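Local coordinates for cytochrome C-type biogenesis protein ccmF (Thermus thermophilus, PDB 6ZMQ), which acts as a membrane-bound heme lyase of cytochrome c maturation, binds heme b, and probably helps attach heme to apocytochrome c, at residues Gln149-Gly154 / Pro327-Phe332; Leu444-Gly449 / Ala462-Gly467. All coordinates share one frame; numbering follows the deposited sequence.

Contact 1 of 2, residues Gln149-Gly154 / Pro327-Phe332; sequences QVFFFG and PAFLGF. With PTY (phosphatidylethanolamine), chain E.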
ATOM      1  N   GLN A 149      -5.502 -15.933 -12.488  1.00 41.10           N
ATOM      2  CA  GLN A 149      -5.030 -17.147 -11.818  1.00 29.15           C
ATOM      3  C   GLN A 149      -4.175 -18.007 -12.743  1.00 35.78           C
ATOM      4  O   GLN A 149      -3.166 -18.581 -12.311  1.00 36.96           O
ATOM      5  CB  GLN A 149      -6.216 -17.973 -11.319  1.00 31.22           C
ATOM      6  CG  GLN A 149      -7.090 -17.334 -10.265  1.00 39.98           C
ATOM      7  CD  GLN A 149      -8.180 -18.278  -9.795  1.00 39.96           C
ATOM      8  OE1 GLN A 149      -9.153 -17.857  -9.194  1.00 38.39           O
ATOM      9  NE2 GLN A 149      -8.020 -19.563 -10.084  1.00 38.92           N
ATOM     10  N   VAL A 150      -4.574 -18.108 -14.018  1.00 43.95           N
ATOM     11  CA  VAL A 150      -3.813 -18.867 -15.009  1.00 43.45           C
ATOM     12  C   VAL A 150      -2.459 -18.217 -15.266  1.00 38.47           C
ATOM     13  O   VAL A 150      -1.451 -18.919 -15.401  1.00 33.24           O
ATOM     14  CB  VAL A 150      -4.654 -19.054 -16.292  1.00 54.82           C
ATOM     15  CG1 VAL A 150      -3.815 -19.246 -17.549  1.00 61.98           C
ATOM     16  CG2 VAL A 150      -5.515 -20.255 -16.126  1.00 58.49           C
ATOM     17  N   PHE A 151      -2.393 -16.873 -15.255  1.00 41.41           N
ATOM     18  CA  PHE A 151      -1.095 -16.204 -15.383  1.00 45.58           C
ATOM     19  C   PHE A 151      -0.201 -16.477 -14.183  1.00 55.25           C
ATOM     20  O   PHE A 151       0.988 -16.747 -14.355  1.00 64.47           O
ATOM     21  CB  PHE A 151      -1.206 -14.689 -15.552  1.00 45.43           C
ATOM     22  CG  PHE A 151       0.158 -14.014 -15.608  1.00 42.16           C
ATOM     23  CD1 PHE A 151       1.046 -14.308 -16.639  1.00 49.06           C
ATOM     24  CD2 PHE A 151       0.585 -13.171 -14.592  1.00 38.57           C
ATOM     25  CE1 PHE A 151       2.306 -13.719 -16.690  1.00 52.87           C
ATOM     26  CE2 PHE A 151       1.844 -12.578 -14.633  1.00 46.32           C
ATOM     27  CZ  PHE A 151       2.704 -12.855 -15.684  1.00 51.77           C
ATOM     28  N   PHE A 152      -0.758 -16.411 -12.964  1.00 54.56           N
ATOM     29  CA  PHE A 152       0.053 -16.626 -11.761  1.00 34.51           C
ATOM     30  C   PHE A 152       0.559 -18.057 -11.666  1.00 35.36           C
ATOM     31  O   PHE A 152       1.731 -18.288 -11.356  1.00 37.65           O
ATOM     32  CB  PHE A 152      -0.730 -16.276 -10.495  1.00 25.10           C
ATOM     33  CG  PHE A 152      -0.752 -14.821 -10.196  1.00 30.43           C
ATOM     34  CD1 PHE A 152       0.397 -14.056 -10.343  1.00 31.52           C
ATOM     35  CD2 PHE A 152      -1.914 -14.217  -9.751  1.00 39.54           C
ATOM     36  CE1 PHE A 152       0.377 -12.708 -10.071  1.00 38.14           C
ATOM     37  CE2 PHE A 152      -1.940 -12.867  -9.473  1.00 47.71           C
ATOM     38  CZ  PHE A 152      -0.797 -12.116  -9.639  1.00 50.74           C
ATOM     39  N   PHE A 153      -0.281 -19.028 -11.999  1.00 31.70           N
ATOM     40  CA  PHE A 153       0.172 -20.403 -11.860  1.00 33.48           C
ATOM     41  C   PHE A 153       0.957 -20.875 -13.084  1.00 39.90           C
ATOM     42  O   PHE A 153       1.817 -21.749 -12.954  1.00 55.22           O
ATOM     43  CB  PHE A 153      -1.016 -21.298 -11.523  1.00 35.65           C
ATOM     44  CG  PHE A 153      -1.437 -21.177 -10.079  1.00 39.80           C
ATOM     45  CD1 PHE A 153      -0.765 -21.883  -9.095  1.00 52.23           C
ATOM     46  CD2 PHE A 153      -2.446 -20.302  -9.696  1.00 32.17           C
ATOM     47  CE1 PHE A 153      -1.119 -21.757  -7.760  1.00 49.62           C
ATOM     48  CE2 PHE A 153      -2.810 -20.171  -8.361  1.00 33.73           C
ATOM     49  CZ  PHE A 153      -2.138 -20.900  -7.399  1.00 42.88           C
ATOM     50  N   GLY A 154       0.721 -20.284 -14.261  1.00 39.55           N
ATOM     51  CA  GLY A 154       1.638 -20.471 -15.375  1.00 45.61           C
ATOM     52  C   GLY A 154       3.018 -19.900 -15.106  1.00 49.59           C
ATOM     53  O   GLY A 154       4.027 -20.588 -15.282  1.00 62.90           O
ATOM     54  N   PRO A 327       9.796  -9.894 -17.866  1.00 57.04           N
ATOM     55  CA  PRO A 327       9.090  -9.948 -19.166  1.00 55.57           C
ATOM     56  C   PRO A 327       7.654 -10.464 -19.103  1.00 52.18           C
ATOM     57  O   PRO A 327       6.778  -9.892 -19.771  1.00 52.29           O
ATOM     58  CB  PRO A 327       9.986 -10.879 -19.998  1.00 62.36           C
ATOM     59  CG  PRO A 327      11.347 -10.613 -19.489  1.00 59.04           C
ATOM     60  CD  PRO A 327      11.219 -10.272 -18.029  1.00 59.97           C
ATOM     61  N   ALA A 328       7.386 -11.498 -18.297  1.00 52.57           N
ATOM     62  CA  ALA A 328       6.030 -12.034 -18.181  1.00 59.54           C
ATOM     63  C   ALA A 328       5.102 -11.046 -17.486  1.00 62.61           C
ATOM     64  O   ALA A 328       3.952 -10.857 -17.905  1.00 68.49           O
ATOM     65  CB  ALA A 328       6.048 -13.372 -17.442  1.00 63.65           C
ATOM     66  N   PHE A 329       5.599 -10.388 -16.433  1.00 54.29           N
ATOM     67  CA  PHE A 329       4.787  -9.396 -15.734  1.00 51.43           C
ATOM     68  C   PHE A 329       4.562  -8.146 -16.580  1.00 58.01           C
ATOM     69  O   PHE A 329       3.490  -7.536 -16.496  1.00 60.86           O
ATOM     70  CB  PHE A 329       5.435  -9.038 -14.400  1.00 53.03           C
ATOM     71  CG  PHE A 329       4.971  -9.906 -13.272  1.00 54.72           C
ATOM     72  CD1 PHE A 329       5.616 -11.105 -12.997  1.00 51.20           C
ATOM     73  CD2 PHE A 329       3.841  -9.568 -12.540  1.00 59.98           C
ATOM     74  CE1 PHE A 329       5.178 -11.927 -11.970  1.00 47.46           C
ATOM     75  CE2 PHE A 329       3.390 -10.387 -11.524  1.00 59.30           C
ATOM     76  CZ  PHE A 329       4.062 -11.567 -11.235  1.00 51.93           C
ATOM     77  N   LEU A 330       5.532  -7.788 -17.434  1.00 57.87           N
ATOM     78  CA  LEU A 330       5.351  -6.671 -18.358  1.00 59.09           C
ATOM     79  C   LEU A 330       4.299  -6.993 -19.415  1.00 51.69           C
ATOM     80  O   LEU A 330       3.448  -6.146 -19.724  1.00 44.08           O
ATOM     81  CB  LEU A 330       6.697  -6.312 -19.001  1.00 68.97           C
ATOM     82  CG  LEU A 330       6.833  -5.180 -20.024  1.00 69.52           C
ATOM     83  CD1 LEU A 330       8.081  -4.373 -19.730  1.00 72.18           C
ATOM     84  CD2 LEU A 330       6.917  -5.745 -21.436  1.00 70.16           C
ATOM     85  N   GLY A 331       4.331  -8.220 -19.955  1.00 56.11           N
ATOM     86  CA  GLY A 331       3.289  -8.655 -20.879  1.00 55.64           C
ATOM     87  C   GLY A 331       1.910  -8.732 -20.246  1.00 50.01           C
ATOM     88  O   GLY A 331       0.906  -8.397 -20.881  1.00 50.88           O
ATOM     89  N   PHE A 332       1.850  -9.140 -18.976  1.00 42.68           N
ATOM     90  CA  PHE A 332       0.584  -9.189 -18.246  1.00 41.21           C
ATOM     91  C   PHE A 332       0.022  -7.786 -18.008  1.00 48.38           C
ATOM     92  O   PHE A 332      -1.190  -7.565 -18.150  1.00 57.60           O
ATOM     93  CB  PHE A 332       0.783  -9.926 -16.919  1.00 40.72           C
ATOM     94  CG  PHE A 332      -0.492 -10.184 -16.165  1.00 48.16           C
ATOM     95  CD1 PHE A 332      -1.629 -10.639 -16.817  1.00 67.74           C
ATOM     96  CD2 PHE A 332      -0.565  -9.933 -14.807  1.00 46.06           C
ATOM     97  CE1 PHE A 332      -2.811 -10.867 -16.108  1.00 74.25           C
ATOM     98  CE2 PHE A 332      -1.741 -10.142 -14.091  1.00 54.08           C
ATOM     99  CZ  PHE A 332      -2.863 -10.611 -14.743  1.00 64.52           C
TER
HETATM  100  C1  PTY E 704      11.035 -16.370 -22.295  1.00112.70           C
HETATM  101  C2  PTY E 704      17.848 -14.988 -23.997  1.00 95.83           C
HETATM  102  C3  PTY E 704      16.825 -14.090 -23.303  1.00 97.08           C
HETATM  103  O4  PTY E 704      10.925 -17.050 -21.078  1.00108.88           O
HETATM  104  C5  PTY E 704      12.135 -14.187 -21.641  1.00104.98           C
HETATM  105  C6  PTY E 704      10.843 -14.856 -22.149  1.00106.78           C
HETATM  106  O7  PTY E 704       9.727 -14.543 -21.332  1.00103.46           O
HETATM  107  C8  PTY E 704       8.522 -14.240 -22.014  1.00 92.46           C
HETATM  108  O10 PTY E 704       8.476 -14.347 -23.193  1.00100.69           O
HETATM  109  C11 PTY E 704       7.259 -13.763 -21.268  1.00 77.64           C
HETATM  110  C12 PTY E 704       6.018 -13.674 -22.182  1.00 63.40           C
HETATM  111  C13 PTY E 704       4.947 -12.691 -21.661  1.00 48.74           C
HETATM  112  C14 PTY E 704       3.508 -13.224 -21.762  1.00 42.70           C
HETATM  113  C15 PTY E 704       2.612 -12.686 -20.634  1.00 41.10           C
HETATM  114  C16 PTY E 704       1.134 -12.551 -21.040  1.00 39.15           C
HETATM  115  C17 PTY E 704       0.237 -13.399 -20.123  1.00 35.49           C
HETATM  116  C18 PTY E 704      -1.183 -12.834 -19.966  1.00 35.78           C
HETATM  117  C19 PTY E 704      -2.080 -13.836 -19.228  1.00 43.34           C
HETATM  118  C20 PTY E 704      -3.560 -13.454 -19.369  1.00 50.54           C
HETATM  119  C21 PTY E 704      -4.464 -14.675 -19.167  1.00 54.65           C
HETATM  120  C22 PTY E 704      -5.632 -14.665 -20.162  1.00 65.92           C
HETATM  121  C23 PTY E 704      -6.771 -13.770 -19.660  1.00 76.57           C
HETATM  122  C24 PTY E 704      -7.989 -13.879 -20.586  1.00 68.70           C
HETATM  123  C25 PTY E 704      -9.216 -13.174 -19.999  1.00 55.34           C
HETATM  124  C26 PTY E 704      -9.664 -12.042 -20.925  1.00 42.70           C
HETATM  125  C27 PTY E 704     -11.188 -11.933 -20.949  1.00 36.68           C
HETATM  126  C28 PTY E 704     -11.563 -10.540 -21.446  1.00 31.52           C
HETATM  127  C29 PTY E 704     -12.966 -10.532 -22.043  1.00 29.06           C
HETATM  128  C30 PTY E 704      10.519 -18.380 -21.248  1.00 97.46           C
HETATM  129  C31 PTY E 704       9.036 -18.696 -21.445  1.00 84.74           C
HETATM  130  O30 PTY E 704      11.320 -19.256 -21.257  1.00 95.70           O
HETATM  131  C32 PTY E 704       8.224 -18.026 -20.335  1.00 71.14           C
HETATM  132  C33 PTY E 704       6.722 -18.089 -20.624  1.00 59.33           C
HETATM  133  C34 PTY E 704       5.945 -17.629 -19.386  1.00 53.13           C
HETATM  134  C35 PTY E 704       4.443 -17.614 -19.683  1.00 52.38           C
HETATM  135  C36 PTY E 704       3.632 -17.834 -18.405  1.00 58.17           C
HETATM  136  C37 PTY E 704       2.299 -18.497 -18.754  1.00 73.52           C
HETATM  137  C38 PTY E 704       1.144 -17.587 -18.335  1.00 68.82           C
HETATM  138  C39 PTY E 704      -0.193 -18.122 -18.852  1.00 74.54           C
HETATM  139  C40 PTY E 704      -0.663 -17.268 -20.030  1.00 83.29           C
HETATM  140  C41 PTY E 704      -2.129 -17.547 -20.365  1.00 79.67           C
HETATM  141  C42 PTY E 704      -2.220 -18.643 -21.427  1.00 63.56           C
HETATM  142  C43 PTY E 704      -3.557 -18.534 -22.156  1.00 51.60           C
HETATM  143  C44 PTY E 704      -4.476 -19.641 -21.651  1.00 44.85           C
HETATM  144  P1  PTY E 704      14.308 -14.784 -23.086  0.38109.61           P
HETATM  145  O11 PTY E 704      15.888 -14.876 -22.618  1.00102.80           O
HETATM  146  O12 PTY E 704      14.069 -13.459 -23.769  1.00113.21           O
HETATM  147  O13 PTY E 704      14.060 -15.885 -24.086  1.00116.29           O
HETATM  148  O14 PTY E 704      13.280 -14.992 -21.803  1.00106.10           O
HETATM  149  N1  PTY E 704      17.841 -14.713 -25.422  1.00 96.14           N
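Phe151 lays its ring on that of Phe332 in an offset stack, centroids 4.4 Å apart and planes 22° from parallel. The overlap is at the rims: Phe151 CD2 lies 3.4 Å from Phe332 CD2, and Phe332 CB stands over the Phe151 face as a CH-pi contact, 3.8 Å from the ring centroid. Phe151 also presents its edge to Phe329 in a T-shaped pair with planes at 80°, CE2 sitting above the centre of the Phe329 ring. The far end of the same ring is at Ala328, where Phe151 CZ comes 3.8 Å from Ala328 CB. Phe152 adds a smaller patch, touching Phe329 CZ with CE1 at 4.0 Å, with Phe329 CZ at the edge of the Phe152 ring, near its plane. The first torsion of Phe151 (chi1 177°) sets CG anti to the backbone N and starts the ring on its way across to the other helix. These rings span a wide gap, for the antiparallel helix segments have axes 11.5 Å apart and no hydrogen bond joins them.

One phosphatidylethanolamine tail runs past Phe151, Ala328, Gly331 and Phe332, with Phe151 CD1 3.7 Å from its C17; Gly331 meets it with backbone alone. The second tail also reaches Phe151 CD1, and passes Val150, whose CG1 is 3.7 Å from C41, and the backbone of Gly154. Farther out, Trp117 meets the rings of Phe152 and Phe329, and Phe307 stacks on Phe329. Leu303 of helix 288-307 touches both Phe329 and Phe332.

Phe151, Phe329 and Phe332 thus form a buried aromatic cluster between two predicted transmembrane helices; Phe151 and Phe332 of it, with Ala328 and Val150, line a lipid-binding pocket away from the heme.

Contact 2 of 2, residues Leu444-Gly449 / Ala462-Gly467; sequences LALALG and ASFALG. With PTY (phosphatidylethanolamine), chain H.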
ATOM      1  N   LEU A 444     -11.446  32.314   6.035  1.00 52.37           N
ATOM      2  CA  LEU A 444     -11.099  33.006   7.272  1.00 46.96           C
ATOM      3  C   LEU A 444     -10.187  32.150   8.123  1.00 50.92           C
ATOM      4  O   LEU A 444      -9.098  32.604   8.514  1.00 64.09           O
ATOM      5  CB  LEU A 444     -12.362  33.382   8.048  1.00 44.38           C
ATOM      6  CG  LEU A 444     -12.126  34.050   9.403  1.00 39.51           C
ATOM      7  CD1 LEU A 444     -12.822  35.399   9.468  1.00 40.32           C
ATOM      8  CD2 LEU A 444     -12.607  33.155  10.548  1.00 39.43           C
ATOM      9  N   ALA A 445     -10.565  30.867   8.284  1.00 45.00           N
ATOM     10  CA  ALA A 445      -9.733  29.910   9.002  1.00 37.43           C
ATOM     11  C   ALA A 445      -8.404  29.729   8.296  1.00 53.67           C
ATOM     12  O   ALA A 445      -7.344  29.818   8.942  1.00 79.04           O
ATOM     13  CB  ALA A 445     -10.459  28.573   9.129  1.00 32.97           C
ATOM     14  N   LEU A 446      -8.464  29.654   6.951  1.00 47.84           N
ATOM     15  CA  LEU A 446      -7.285  29.547   6.099  1.00 46.50           C
ATOM     16  C   LEU A 446      -6.388  30.752   6.314  1.00 63.96           C
ATOM     17  O   LEU A 446      -5.222  30.585   6.716  1.00 84.37           O
ATOM     18  CB  LEU A 446      -7.719  29.456   4.628  1.00 39.37           C
ATOM     19  CG  LEU A 446      -7.000  28.620   3.554  1.00 33.21           C
ATOM     20  CD1 LEU A 446      -7.737  28.731   2.200  1.00 31.93           C
ATOM     21  CD2 LEU A 446      -5.530  28.941   3.386  1.00 37.76           C
ATOM     22  N   ALA A 447      -7.002  31.954   6.292  1.00 49.46           N
ATOM     23  CA  ALA A 447      -6.242  33.192   6.416  1.00 42.62           C
ATOM     24  C   ALA A 447      -5.643  33.308   7.803  1.00 55.22           C
ATOM     25  O   ALA A 447      -4.452  33.654   7.922  1.00 72.87           O
ATOM     26  CB  ALA A 447      -7.121  34.399   6.099  1.00 41.94           C
ATOM     27  N   LEU A 448      -6.404  32.824   8.819  1.00 54.91           N
ATOM     28  CA  LEU A 448      -5.962  32.855  10.213  1.00 49.98           C
ATOM     29  C   LEU A 448      -4.677  32.081  10.374  1.00 51.10           C
ATOM     30  O   LEU A 448      -3.664  32.677  10.778  1.00 65.03           O
ATOM     31  CB  LEU A 448      -7.024  32.267  11.148  1.00 48.62           C
ATOM     32  CG  LEU A 448      -6.510  31.805  12.536  1.00 39.26           C
ATOM     33  CD1 LEU A 448      -6.054  32.931  13.489  1.00 38.83           C
ATOM     34  CD2 LEU A 448      -7.448  30.829  13.244  1.00 33.00           C
ATOM     35  N   GLY A 449      -4.660  30.866   9.794  1.00 42.22           N
ATOM     36  CA  GLY A 449      -3.551  29.953   9.993  1.00 46.99           C
ATOM     37  C   GLY A 449      -2.274  30.497   9.404  1.00 54.28           C
ATOM     38  O   GLY A 449      -1.237  30.494  10.082  1.00 74.20           O
ATOM     39  N   ALA A 462       5.336  26.353   5.556  1.00 45.10           N
ATOM     40  CA  ALA A 462       4.864  25.778   6.818  1.00 32.40           C
ATOM     41  C   ALA A 462       3.648  26.524   7.371  1.00 52.58           C
ATOM     42  O   ALA A 462       2.698  25.903   7.866  1.00 61.85           O
ATOM     43  CB  ALA A 462       5.998  25.771   7.843  1.00 29.28           C
ATOM     44  N   SER A 463       3.664  27.858   7.309  1.00 56.45           N
ATOM     45  CA  SER A 463       2.529  28.638   7.792  1.00 59.61           C
ATOM     46  C   SER A 463       1.297  28.473   6.908  1.00 55.44           C
ATOM     47  O   SER A 463       0.167  28.434   7.417  1.00 57.08           O
ATOM     48  CB  SER A 463       2.917  30.109   7.896  1.00 67.48           C
ATOM     49  OG  SER A 463       3.817  30.485   6.893  1.00 70.81           O
ATOM     50  N   PHE A 464       1.492  28.312   5.595  1.00 55.43           N
ATOM     51  CA  PHE A 464       0.360  28.063   4.713  1.00 47.62           C
ATOM     52  C   PHE A 464      -0.180  26.650   4.900  1.00 48.79           C
ATOM     53  O   PHE A 464      -1.381  26.416   4.751  1.00 58.74           O
ATOM     54  CB  PHE A 464       0.763  28.288   3.257  1.00 44.95           C
ATOM     55  CG  PHE A 464      -0.327  27.950   2.289  1.00 39.88           C
ATOM     56  CD1 PHE A 464      -1.528  28.637   2.332  1.00 34.75           C
ATOM     57  CD2 PHE A 464      -0.192  26.882   1.412  1.00 38.13           C
ATOM     58  CE1 PHE A 464      -2.557  28.314   1.470  1.00 28.10           C
ATOM     59  CE2 PHE A 464      -1.223  26.548   0.558  1.00 28.99           C
ATOM     60  CZ  PHE A 464      -2.407  27.270   0.584  1.00 27.45           C
ATOM     61  N   ALA A 465       0.691  25.696   5.240  1.00 53.89           N
ATOM     62  CA  ALA A 465       0.226  24.352   5.577  1.00 50.35           C
ATOM     63  C   ALA A 465      -0.576  24.340   6.873  1.00 49.78           C
ATOM     64  O   ALA A 465      -1.554  23.586   6.996  1.00 54.21           O
ATOM     65  CB  ALA A 465       1.413  23.403   5.672  1.00 44.75           C
ATOM     66  N   LEU A 466      -0.163  25.156   7.853  1.00 39.69           N
ATOM     67  CA  LEU A 466      -0.972  25.380   9.053  1.00 45.40           C
ATOM     68  C   LEU A 466      -2.331  25.973   8.699  1.00 59.95           C
ATOM     69  O   LEU A 466      -3.360  25.568   9.264  1.00 74.34           O
ATOM     70  CB  LEU A 466      -0.232  26.306  10.020  1.00 33.94           C
ATOM     71  CG  LEU A 466      -0.917  26.657  11.346  1.00 30.68           C
ATOM     72  CD1 LEU A 466      -1.383  25.424  12.116  1.00 40.32           C
ATOM     73  CD2 LEU A 466      -0.020  27.533  12.207  1.00 29.59           C
ATOM     74  N   GLY A 467      -2.341  26.924   7.758  1.00 57.37           N
ATOM     75  CA  GLY A 467      -3.590  27.487   7.269  1.00 50.30           C
ATOM     76  C   GLY A 467      -4.481  26.462   6.591  1.00 43.67           C
ATOM     77  O   GLY A 467      -5.702  26.463   6.777  1.00 42.15           O
TER
HETATM   78  C1  PTY H 707       9.848  23.421   1.387  1.00 98.10           C
HETATM   79  C2  PTY H 707       8.668  25.530  -5.001  1.00 79.07           C
HETATM   80  C3  PTY H 707       9.214  26.511  -3.964  1.00 88.44           C
HETATM   81  O4  PTY H 707       9.540  22.081   1.643  1.00 87.64           O
HETATM   82  C5  PTY H 707       8.895  25.592   0.594  1.00112.60           C
HETATM   83  C6  PTY H 707       8.587  24.126   0.890  1.00103.93           C
HETATM   84  O7  PTY H 707       7.577  24.036   1.855  1.00100.81           O
HETATM   85  C8  PTY H 707       6.473  23.290   1.425  1.00 88.38           C
HETATM   86  O10 PTY H 707       6.256  22.225   1.904  1.00 83.12           O
HETATM   87  C11 PTY H 707       5.572  23.851   0.322  1.00 86.02           C
HETATM   88  C12 PTY H 707       4.156  24.110   0.832  1.00 81.10           C
HETATM   89  C13 PTY H 707       3.593  25.333   0.106  1.00 65.61           C
HETATM   90  C14 PTY H 707       3.210  24.960  -1.327  1.00 46.70           C
HETATM   91  C15 PTY H 707       2.569  26.152  -2.035  1.00 43.95           C
HETATM   92  C16 PTY H 707       1.062  25.951  -2.230  1.00 47.48           C
HETATM   93  C17 PTY H 707       0.449  27.282  -2.679  1.00 51.97           C
HETATM   94  C18 PTY H 707      -1.047  27.167  -2.993  1.00 46.42           C
HETATM   95  C19 PTY H 707      -1.638  28.580  -3.074  1.00 48.44           C
HETATM   96  C20 PTY H 707      -3.141  28.625  -2.770  1.00 49.47           C
HETATM   97  C21 PTY H 707      -3.539  30.059  -2.398  1.00 52.79           C
HETATM   98  C22 PTY H 707      -4.520  30.655  -3.414  1.00 55.45           C
HETATM   99  C23 PTY H 707      -5.016  32.028  -2.944  1.00 65.48           C
HETATM  100  C24 PTY H 707      -6.325  32.392  -3.648  1.00 69.99           C
HETATM  101  C25 PTY H 707      -7.029  33.519  -2.895  1.00 65.41           C
HETATM  102  C26 PTY H 707      -8.532  33.253  -2.906  1.00 61.10           C
HETATM  103  C27 PTY H 707      -9.211  34.219  -3.873  1.00 50.24           C
HETATM  104  C28 PTY H 707     -10.529  33.615  -4.351  1.00 37.40           C
HETATM  105  C29 PTY H 707     -10.225  32.446  -5.285  1.00 33.80           C
HETATM  106  C30 PTY H 707      10.486  21.165   1.170  1.00 77.37           C
HETATM  107  C31 PTY H 707      10.055  19.764   0.733  1.00 67.09           C
HETATM  108  O30 PTY H 707      11.629  21.466   1.112  1.00 75.19           O
HETATM  109  C32 PTY H 707       8.535  19.695   0.591  1.00 58.71           C
HETATM  110  C33 PTY H 707       8.129  18.310   0.087  1.00 58.01           C
HETATM  111  C34 PTY H 707       6.759  18.399  -0.580  1.00 61.60           C
HETATM  112  C35 PTY H 707       5.690  18.615   0.487  1.00 67.32           C
HETATM  113  C36 PTY H 707       4.610  17.548   0.331  1.00 68.95           C
HETATM  114  C37 PTY H 707       3.257  18.111   0.758  1.00 69.65           C
HETATM  115  C38 PTY H 707       2.213  17.031   0.499  1.00 55.40           C
HETATM  116  C39 PTY H 707       1.031  17.226   1.440  1.00 48.27           C
HETATM  117  C40 PTY H 707       0.263  15.915   1.565  1.00 48.46           C
HETATM  118  C41 PTY H 707      -1.225  16.233   1.436  1.00 53.74           C
HETATM  119  C42 PTY H 707      -2.052  14.981   1.709  1.00 49.99           C
HETATM  120  C43 PTY H 707      -1.847  13.999   0.559  1.00 41.51           C
HETATM  121  C44 PTY H 707      -2.925  12.917   0.586  1.00 44.30           C
HETATM  122  P1  PTY H 707      10.145  26.560  -1.523  0.60103.04           P
HETATM  123  O11 PTY H 707       9.160  25.934  -2.688  1.00 95.97           O
HETATM  124  O12 PTY H 707       9.727  27.977  -1.218  1.00110.34           O
HETATM  125  O13 PTY H 707      11.563  26.577  -2.035  1.00 94.46           O
HETATM  126  O14 PTY H 707      10.081  25.652  -0.148  1.00111.59           O
HETATM  127  N1  PTY H 707       8.450  26.201  -6.273  1.00 73.41           N
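Leu446 and Phe464 approach each other obliquely, with Leu446 CD2 3.6 Å from Phe464 CE1. The CB of Phe464 points away from helix segment 444-449, but CG lies anti to the backbone N (chi1 176°) and the ring reaches back to the leucine. On the other side of CZ from CE1, Phe464 CE2 lies 3.6 Å from C18 of a phosphatidylethanolamine tail, and CZ lies 3.7 Å from C20. Beside them the backbones meet directly: Gly449 CA is 3.7 Å from Gly467 CA. This is the close, glycine-lined crossing of an antiparallel hairpin of two predicted transmembrane helices, with segment axes 7.5 Å apart and inclined at 150°. There Leu446 CA directs its hydrogen at Gly467 O in a nearly straight CA-H...O contact of 3.5 Å. Leu466 flanks the crossing, its CD2 resting 3.8 Å from Gly449 O, while the hydroxyl of Ser463 is engaged by Thr459 O and Tyr458 O. An alanine in place of Phe464 takes the ring away and would probably open a gap between Leu446 CD2 and the lipid tail. Ala414 of helix 402-422 also touches Phe464, and Leu418 touches Leu446.

In the fold
After several N-terminal helices the chain passes through helix 135-157 and comes back beside it only at helix 325-345, so contact 1 closes an excursion of 172 residues, rather more than half helical, that includes the heme ligand His276. Contact 2 opens later and spans just 12 residues, packing helix 439-454 against helix 460-484 and closing the short link between them. The two neither nest nor cross: they follow in series, with His510, the other axial heme ligand, beyond both. The centres of contacts 1 and 2 are about 49 Å apart, on opposite sides of the chain's centre. Contact 1 brings together helices distant in sequence, contact 2 successive ones, and each meets a different bound phosphatidylethanolamine.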